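Local coordinates for 2-aminomuconic 6-semialdehyde dehydrogenase (Pseudomonas sp., PDB 7BZV) that oxidises 2-aminomuconic 6-semialdehyde with NAD+ as cofactor in the meta-cleavage pathway of 2-aminophenol catabolism, working as a tetramer, at the interface of chains A and B and the interface of chains A and C. Sequence-based numbering; all coordinates share one arbitrary frame. Chains: chain A/B/C, 2-aminomuconic 6-semialdehyde dehydrogenase.

Contacts 1, 2 and 3 lie on one A–B interface, whereas contact 4 joins A to C. Measured between the centres of their C-alpha atoms, contacts 1 and 3 are about 13 Å apart; they use the same elements with the chains exchanged: helix 233-244, the loop with B:Val247 or A:Val247, and residues around 462-463. Contact 2, about 18 Å from contact 1, brings strand 476-485 of B against A. Contact 4 is about 21 Å from contact 2, whose B:Asp123 is the sequence neighbour of positions 122 and 124 used there in A and C. They are parts of the two interfaces that hold the tetramer, the assembly NAD+ binding requires.

Contact 1: the interface of chains A and B. Residues chain A 233, 236-237, 252, 254, 459-460, 462; chain B 245-247.
B:Val247 plugs into a pocket of chain A made by A:Leu254, A:Leu460 and the start of helix 233-244. At its base, CB stands 4.1 Å from the A:Leu254 methyl CD1. One branch, CG1, is anti to its own carbonyl carbon (chi1 -81°) and meets A:Leu254 tip to tip, 3.7 Å from CD1. CG1 also lies 4.1 Å from the ring atom CD2 of A:Phe252. The other branch, CG2, turns to A:Leu460, where it touches the backbone atom CA at 3.7 Å and also nears the carbonyl O. That carbonyl is already engaged within chain A: the hydroxyl OG of A:Ser233 donates to A:Leu460 O over 2.6 Å, in the carbonyl plane and on a lone pair, with a C=O...donor angle of 137°. The bond ties the helix start to the 3-10 turn and so would hold these two walls in register. A:Leu460 also sends CD2 over B:Gly246, 3.9 Å from its CA. No N or O of one chain comes within bonding distance of the other in this patch, so the contact is apolar. The pocket lies between helix 233-244, the 3-10 helix 459-461 and the end of strand 250-253 of A, filled by a loop following helix 233-244 of B.

Contact 2: the interface of chains A and B. Residues chain A 439, 453-454, 470; chain B 123, 139, 478, 480.
This is a mixed polar and apolar interface between two copies of one subunit, in which strand 476-485 and a loop of B clasp loops and helix 468-474 of A, joining the pair within the tetramer. A:His470 and B:Asp123 meet tip to tip. The imidazole NE2 donates to the carboxylate oxygen OD2 over 3.2 Å, nearly straight at 168° at the hydrogen, and meets OD2 nearly along its C-O axis. OD2 lies at the ring edge, in its plane, and the ring and carboxylate planes are 25° apart, so the two flat groups are nearly coplanar. B:Asp123 has CG anti to its backbone N (chi1 -175°), an extended setting that carries the carboxylate toward the histidine. The same OD2 also lies 3.7 Å from A:Pro454 CD. This proline is wedged between the polar pairs, its CG 4.0 Å from the methyl CB of B:Ala139. On its other flank B:Asn480 crosses at about a right angle, with CB 3.5 Å from A:Pro454 O. Its amide side chain crosses A:Thr453 in the same way, CG being 3.9 Å from the threonine CB. Next to the proline, the backbone N of B:Asn480 donates to A:Gly439 O over 2.8 Å, from above the carbonyl plane.

Contact 3: the interface of chains A and B. Residues chain A 240, 243-244, 247-248, 250; chain B 236-237, 240-241, 463.
The hydroxyl OG of B:Ser237 donates to the carbonyl O of A:Ala244 over 2.7 Å, the donor tilted 26° from the carbonyl plane and the C=O...donor angle 150°. OG is anti to its own carbonyl carbon (chi1 -63°), which turns it from helix 233-244 of B toward the end of the same helix in A. Beside this bond B:Met240 reaches across as an extended chain, and its atoms meet a succession of chain A groups. Its CB lies 3.7 Å from the methyl CB of A:Ala244, and the sulfur SD is at the same separation, 3.7 Å, from A:Ala244 CA. At the tip, the methyl CE faces the carbonyl O of A:Lys248 and sits 3.9 Å from A:Ala243 CB. The symmetry-related A:Met240 crosses B:Met240 obliquely, its CE 4.0 Å from the partner's CG, which places this pair near the two-fold axis. B:Arg241 adds its aliphatic stem rather than its guanidinium: CG lies 3.6 Å from A:Ala244 CB. Thus the alanine methyl is bordered by both the methionine and the arginine. Farther along, A:Val247 borders B:Ile463, but the detail of that pair is doubtful. The site packs the 233-244 helices of the two chains together through methionine and alanine contacts, with the serine bond at a helix end, and probably steadies the A–B pair within the tetramer.

Contact 4: the interface of chains A and C. Residues chain A 119-122, 124; chain C 122, 124-126.
A:Val122 places CG1 anti to its backbone N (chi1 166°), and C:Ser124 does likewise with OG (chi1 172°), settings that bring the hydroxyl alongside the valine: OG lies 3.6 Å from A:Val122 CB and nearly as close to CG1. In this aldehyde dehydrogenase family tetramer, residues 120-122 of A lie along the start of strand 124-128 of C, and the twin arrangement has the chains exchanged, so that main chains bind across the A–C boundary. The amide N of A:Val122 donates to C:Ser124 O over 2.9 Å, and C:Val122 N to A:Ser124 O with the same length. Each is straight at the hydrogen, 172°, although the donor stands well above the carbonyl plane. Between the two bonds the serines approach each other, their CB atoms 3.9 Å apart. The other valine branch, A:Val122 CG2, points at the backbone of C:Arg126, 3.7 Å from its N. C:His125 lays its imidazole beside A:Pro121, with CD2 3.8 Å from the proline CA and NE2 close to CA and CB, a contact of ring against ring carbons. Water carries further links across the boundary. Water 2 bonds A:Val122 O and the backbone N of C:Ser124, water 3 repeats this with A:Ser124 N and C:Val122 O, and the two waters bond each other, forming a hydrated bridge over the two-fold axis. Farther out, water 1 bonds the backbone N of C:Arg126 at 2.8 Å and the carbonyl O of A:Ala120.

Contact 1: the interface of chains A and B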
# COMPACT_ATOMS: atom_id res chain seq x y z
N SER A 233 7.00 -14.33 29.46
CA SER A 233 6.17 -13.14 29.54
C SER A 233 6.47 -12.31 30.78
O SER A 233 6.44 -11.08 30.73
CB SER A 233 4.69 -13.55 29.50
OG SER A 233 3.86 -12.42 29.31
N GLY A 236 9.27 -10.26 30.16
CA GLY A 236 8.74 -9.14 29.40
C GLY A 236 8.22 -8.04 30.29
O GLY A 236 8.49 -6.86 30.07
N SER A 237 7.45 -8.42 31.32
CA SER A 237 6.95 -7.44 32.29
C SER A 237 8.10 -6.64 32.90
O SER A 237 8.02 -5.41 33.03
CB SER A 237 6.15 -8.16 33.39
OG SER A 237 4.96 -8.74 32.88
N PHE A 252 7.76 -7.28 21.79
CA PHE A 252 7.85 -8.48 22.62
C PHE A 252 7.13 -9.64 21.93
O PHE A 252 6.04 -9.45 21.40
CB PHE A 252 7.14 -8.30 23.97
CG PHE A 252 7.83 -7.40 24.94
CD1 PHE A 252 9.19 -7.22 24.90
CD2 PHE A 252 7.07 -6.75 25.93
CE1 PHE A 252 9.82 -6.41 25.84
CE2 PHE A 252 7.69 -5.96 26.87
CZ PHE A 252 9.07 -5.78 26.82
N LEU A 254 6.18 -13.48 23.47
CA LEU A 254 6.35 -13.97 24.84
C LEU A 254 5.68 -15.33 25.07
O LEU A 254 5.02 -15.55 26.09
CB LEU A 254 5.81 -12.96 25.84
CG LEU A 254 6.34 -11.52 25.77
CD1 LEU A 254 5.49 -10.54 26.59
CD2 LEU A 254 7.79 -11.55 26.26
N GLY A 459 -2.46 -10.51 24.00
CA GLY A 459 -2.51 -10.74 25.44
C GLY A 459 -1.12 -10.87 26.03
O GLY A 459 -0.18 -10.16 25.65
N LEU A 460 -0.98 -11.81 26.96
CA LEU A 460 0.31 -12.06 27.60
C LEU A 460 1.41 -12.50 26.62
O LEU A 460 2.58 -12.50 27.01
CB LEU A 460 0.17 -13.14 28.69
CG LEU A 460 -0.71 -12.66 29.86
CD1 LEU A 460 -0.99 -13.75 30.87
CD2 LEU A 460 -0.11 -11.42 30.56
N GLY A 462 2.55 -11.07 23.86
CA GLY A 462 3.43 -10.12 23.21
C GLY A 462 2.90 -8.71 23.25
O GLY A 462 1.85 -8.42 23.83
N GLU B 245 2.44 -5.15 33.99
CA GLU B 245 1.88 -6.32 34.67
C GLU B 245 1.28 -7.31 33.67
O GLU B 245 1.51 -8.52 33.77
CB GLU B 245 0.81 -5.86 35.67
CG GLU B 245 0.25 -6.93 36.61
CD GLU B 245 1.26 -7.45 37.64
OE1 GLU B 245 1.32 -8.68 37.83
OE2 GLU B 245 1.99 -6.64 38.25
N GLY B 246 0.50 -6.82 32.71
CA GLY B 246 -0.12 -7.71 31.75
C GLY B 246 0.37 -7.52 30.33
O GLY B 246 -0.33 -7.88 29.39
N VAL B 247 1.58 -6.96 30.18
CA VAL B 247 2.18 -6.55 28.91
C VAL B 247 1.19 -5.90 27.95
O VAL B 247 1.13 -6.25 26.77
CB VAL B 247 2.95 -7.70 28.22
CG1 VAL B 247 4.37 -7.87 28.85
CG2 VAL B 247 2.22 -9.03 28.33

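Contact 2: the interface of chains A and B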
# COMPACT_ATOMS: atom_id res chain seq x y z
N GLY A 439 -1.83 -14.20 17.33
CA GLY A 439 -1.10 -13.50 16.30
C GLY A 439 -1.03 -14.24 14.99
O GLY A 439 -1.04 -13.60 13.92
N THR A 453 4.85 -10.84 6.51
CA THR A 453 3.55 -10.74 7.13
C THR A 453 3.68 -10.33 8.59
O THR A 453 4.70 -10.59 9.22
CB THR A 453 2.82 -12.08 7.03
OG1 THR A 453 3.46 -13.05 7.87
CG2 THR A 453 2.79 -12.59 5.54
N PRO A 454 2.62 -9.75 9.16
CA PRO A 454 2.65 -9.34 10.58
C PRO A 454 2.68 -10.54 11.51
O PRO A 454 1.89 -11.47 11.39
CB PRO A 454 1.35 -8.53 10.75
CG PRO A 454 0.43 -9.00 9.59
CD PRO A 454 1.34 -9.42 8.48
N HIS A 470 6.02 -3.96 9.19
CA HIS A 470 5.79 -3.81 10.63
C HIS A 470 7.12 -3.76 11.37
O HIS A 470 7.25 -3.05 12.38
CB HIS A 470 4.92 -4.93 11.19
CG HIS A 470 3.57 -5.00 10.55
ND1 HIS A 470 2.51 -4.24 10.99
CD2 HIS A 470 3.12 -5.71 9.49
CE1 HIS A 470 1.45 -4.50 10.24
NE2 HIS A 470 1.79 -5.38 9.33
N ASP B 123 -4.09 -6.71 4.59
CA ASP B 123 -2.66 -7.00 4.41
C ASP B 123 -2.48 -8.48 4.08
O ASP B 123 -2.87 -9.37 4.86
CB ASP B 123 -1.97 -6.57 5.71
CG ASP B 123 -0.43 -6.67 5.71
OD1 ASP B 123 0.22 -7.02 4.71
OD2 ASP B 123 0.14 -6.36 6.80
N ALA B 139 -4.24 -10.82 6.98
CA ALA B 139 -4.31 -10.32 8.35
C ALA B 139 -5.77 -9.98 8.67
O ALA B 139 -6.42 -9.20 7.96
CB ALA B 139 -3.40 -9.10 8.54
N LEU B 478 -4.13 -7.95 15.45
CA LEU B 478 -3.94 -8.52 14.11
C LEU B 478 -3.71 -10.02 14.23
O LEU B 478 -2.85 -10.46 14.98
CB LEU B 478 -2.76 -7.88 13.38
CG LEU B 478 -3.15 -6.67 12.52
CD1 LEU B 478 -3.95 -5.63 13.27
CD2 LEU B 478 -1.89 -6.06 11.92
N ASN B 480 -2.69 -13.00 11.78
CA ASN B 480 -2.30 -13.41 10.42
C ASN B 480 -2.88 -14.81 10.20
O ASN B 480 -2.55 -15.75 10.92
CB ASN B 480 -0.79 -13.34 10.18
CG ASN B 480 -0.40 -13.65 8.67
OD1 ASN B 480 -0.81 -12.93 7.73
ND2 ASN B 480 0.34 -14.71 8.47

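Contact 3: the interface of chains A and B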
# COMPACT_ATOMS: atom_id res chain seq x y z
N MET A 240 9.74 -4.30 30.45
CA MET A 240 8.85 -3.16 30.18
C MET A 240 8.92 -2.14 31.31
O MET A 240 8.84 -0.93 31.07
CB MET A 240 7.41 -3.64 29.99
CG MET A 240 6.44 -2.57 29.46
SD MET A 240 4.89 -3.29 28.84
CE MET A 240 3.98 -1.85 28.32
N ALA A 243 12.04 -0.25 30.74
CA ALA A 243 11.88 0.66 29.61
C ALA A 243 11.02 1.86 29.95
O ALA A 243 11.12 2.89 29.28
CB ALA A 243 11.27 -0.09 28.43
N ALA A 244 10.18 1.77 30.98
CA ALA A 244 9.28 2.87 31.31
C ALA A 244 10.02 4.14 31.72
O ALA A 244 9.50 5.23 31.49
CB ALA A 244 8.31 2.45 32.41
N VAL A 247 10.49 5.95 28.56
CA VAL A 247 9.46 5.53 27.63
C VAL A 247 10.00 4.97 26.32
O VAL A 247 9.57 5.37 25.23
CB VAL A 247 8.44 6.66 27.38
CG1 VAL A 247 7.43 6.73 28.52
CG2 VAL A 247 9.13 8.02 27.21
N LYS A 248 10.93 4.02 26.43
CA LYS A 248 11.54 3.32 25.31
C LYS A 248 10.54 2.42 24.58
O LYS A 248 9.79 1.68 25.22
CB LYS A 248 12.72 2.47 25.78
CG LYS A 248 13.74 3.24 26.62
CD LYS A 248 14.26 4.47 25.92
CE LYS A 248 15.46 5.05 26.67
NZ LYS A 248 16.17 6.05 25.87
N VAL A 250 9.15 -0.85 22.93
CA VAL A 250 9.41 -2.27 23.17
C VAL A 250 8.64 -3.10 22.16
O VAL A 250 7.51 -2.77 21.79
CB VAL A 250 9.04 -2.72 24.60
CG1 VAL A 250 9.96 -2.05 25.64
CG2 VAL A 250 7.54 -2.44 24.88
N GLY B 236 3.44 9.14 31.73
CA GLY B 236 3.60 8.03 30.80
C GLY B 236 4.46 6.92 31.37
O GLY B 236 4.13 5.74 31.24
N SER B 237 5.59 7.29 32.01
CA SER B 237 6.42 6.28 32.67
C SER B 237 5.61 5.48 33.70
O SER B 237 5.67 4.24 33.74
CB SER B 237 7.63 6.94 33.35
OG SER B 237 8.49 7.57 32.39
N MET B 240 3.18 3.17 31.97
CA MET B 240 3.84 2.05 31.31
C MET B 240 4.23 0.98 32.33
O MET B 240 4.14 -0.22 32.04
CB MET B 240 5.07 2.53 30.54
CG MET B 240 5.68 1.50 29.58
SD MET B 240 6.93 2.30 28.54
CE MET B 240 7.60 0.90 27.65
N ARG B 241 4.69 1.39 33.51
CA ARG B 241 4.98 0.42 34.57
C ARG B 241 3.73 -0.36 34.95
O ARG B 241 3.79 -1.58 35.18
CB ARG B 241 5.58 1.12 35.79
CG ARG B 241 7.04 1.56 35.62
CD ARG B 241 7.68 2.16 36.90
NE ARG B 241 8.82 2.99 36.50
CZ ARG B 241 8.79 4.31 36.41
NH1 ARG B 241 7.70 4.98 36.75
NH2 ARG B 241 9.87 4.96 36.00
N ILE B 463 5.71 7.03 22.42
CA ILE B 463 5.92 5.67 21.97
C ILE B 463 4.85 5.42 20.92
O ILE B 463 3.66 5.63 21.18
CB ILE B 463 5.79 4.63 23.11
CG1 ILE B 463 6.90 4.78 24.16
CG2 ILE B 463 5.82 3.22 22.52
CD1 ILE B 463 6.81 3.74 25.30

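Contact 4: the interface of chains A and C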
# COMPACT_ATOMS: atom_id res chain seq x y z
N THR A 119 12.65 -2.26 -1.37
CA THR A 119 11.44 -1.75 -2.00
C THR A 119 10.57 -0.93 -1.07
O THR A 119 9.46 -0.57 -1.44
CB THR A 119 10.62 -2.90 -2.61
OG1 THR A 119 10.22 -3.81 -1.57
CG2 THR A 119 11.44 -3.66 -3.64
N ALA A 120 11.02 -0.60 0.10
CA ALA A 120 10.16 0.12 1.02
C ALA A 120 9.75 1.47 0.43
O ALA A 120 10.63 2.26 0.04
CB ALA A 120 10.87 0.36 2.34
N PRO A 121 8.47 1.79 0.35
CA PRO A 121 8.06 3.08 -0.21
C PRO A 121 8.12 4.17 0.84
O PRO A 121 8.43 3.91 2.00
CB PRO A 121 6.63 2.85 -0.66
CG PRO A 121 6.10 1.89 0.37
CD PRO A 121 7.30 0.95 0.67
N VAL A 122 7.75 5.38 0.45
CA VAL A 122 7.60 6.49 1.38
C VAL A 122 6.11 6.73 1.59
O VAL A 122 5.36 6.91 0.62
CB VAL A 122 8.31 7.74 0.85
CG1 VAL A 122 7.89 9.01 1.63
CG2 VAL A 122 9.83 7.63 0.93
N SER A 124 2.98 8.77 2.26
CA SER A 124 2.82 10.16 1.86
C SER A 124 1.37 10.47 1.53
O SER A 124 0.67 9.62 0.99
CB SER A 124 3.77 10.42 0.67
OG SER A 124 3.54 11.70 0.12
N VAL C 122 -0.40 9.29 -1.66
CA VAL C 122 0.51 9.70 -2.72
C VAL C 122 1.58 8.62 -2.86
O VAL C 122 2.24 8.26 -1.88
CB VAL C 122 1.11 11.07 -2.41
CG1 VAL C 122 2.32 11.39 -3.32
CG2 VAL C 122 0.10 12.20 -2.57
N SER C 124 5.05 7.25 -3.59
CA SER C 124 6.27 8.00 -3.37
C SER C 124 7.41 7.07 -2.98
O SER C 124 7.19 6.09 -2.29
CB SER C 124 5.99 9.07 -2.29
OG SER C 124 7.18 9.71 -1.89
N HIS C 125 8.61 7.38 -3.48
CA HIS C 125 9.83 6.65 -3.12
C HIS C 125 10.94 7.68 -2.94
O HIS C 125 10.97 8.73 -3.59
CB HIS C 125 10.29 5.59 -4.19
CG HIS C 125 9.47 4.32 -4.18
ND1 HIS C 125 8.25 4.21 -4.81
CD2 HIS C 125 9.70 3.10 -3.61
CE1 HIS C 125 7.75 3.00 -4.61
NE2 HIS C 125 8.61 2.31 -3.89
N ARG C 126 11.92 7.32 -2.13
CA ARG C 126 13.15 8.09 -2.05
C ARG C 126 14.27 7.40 -2.80
O ARG C 126 14.54 6.22 -2.57
CB ARG C 126 13.58 8.30 -0.60
CG ARG C 126 14.97 8.94 -0.49
CD ARG C 126 15.27 9.23 0.97
NE ARG C 126 16.69 9.44 1.22
CZ ARG C 126 17.16 10.37 2.03
NH1 ARG C 126 16.33 11.18 2.68
NH2 ARG C 126 18.47 10.48 2.20
O HOH W 1 11.78 4.87 -0.78
O HOH W 2 4.24 5.55 -1.36
O HOH W 3 1.96 6.83 0.33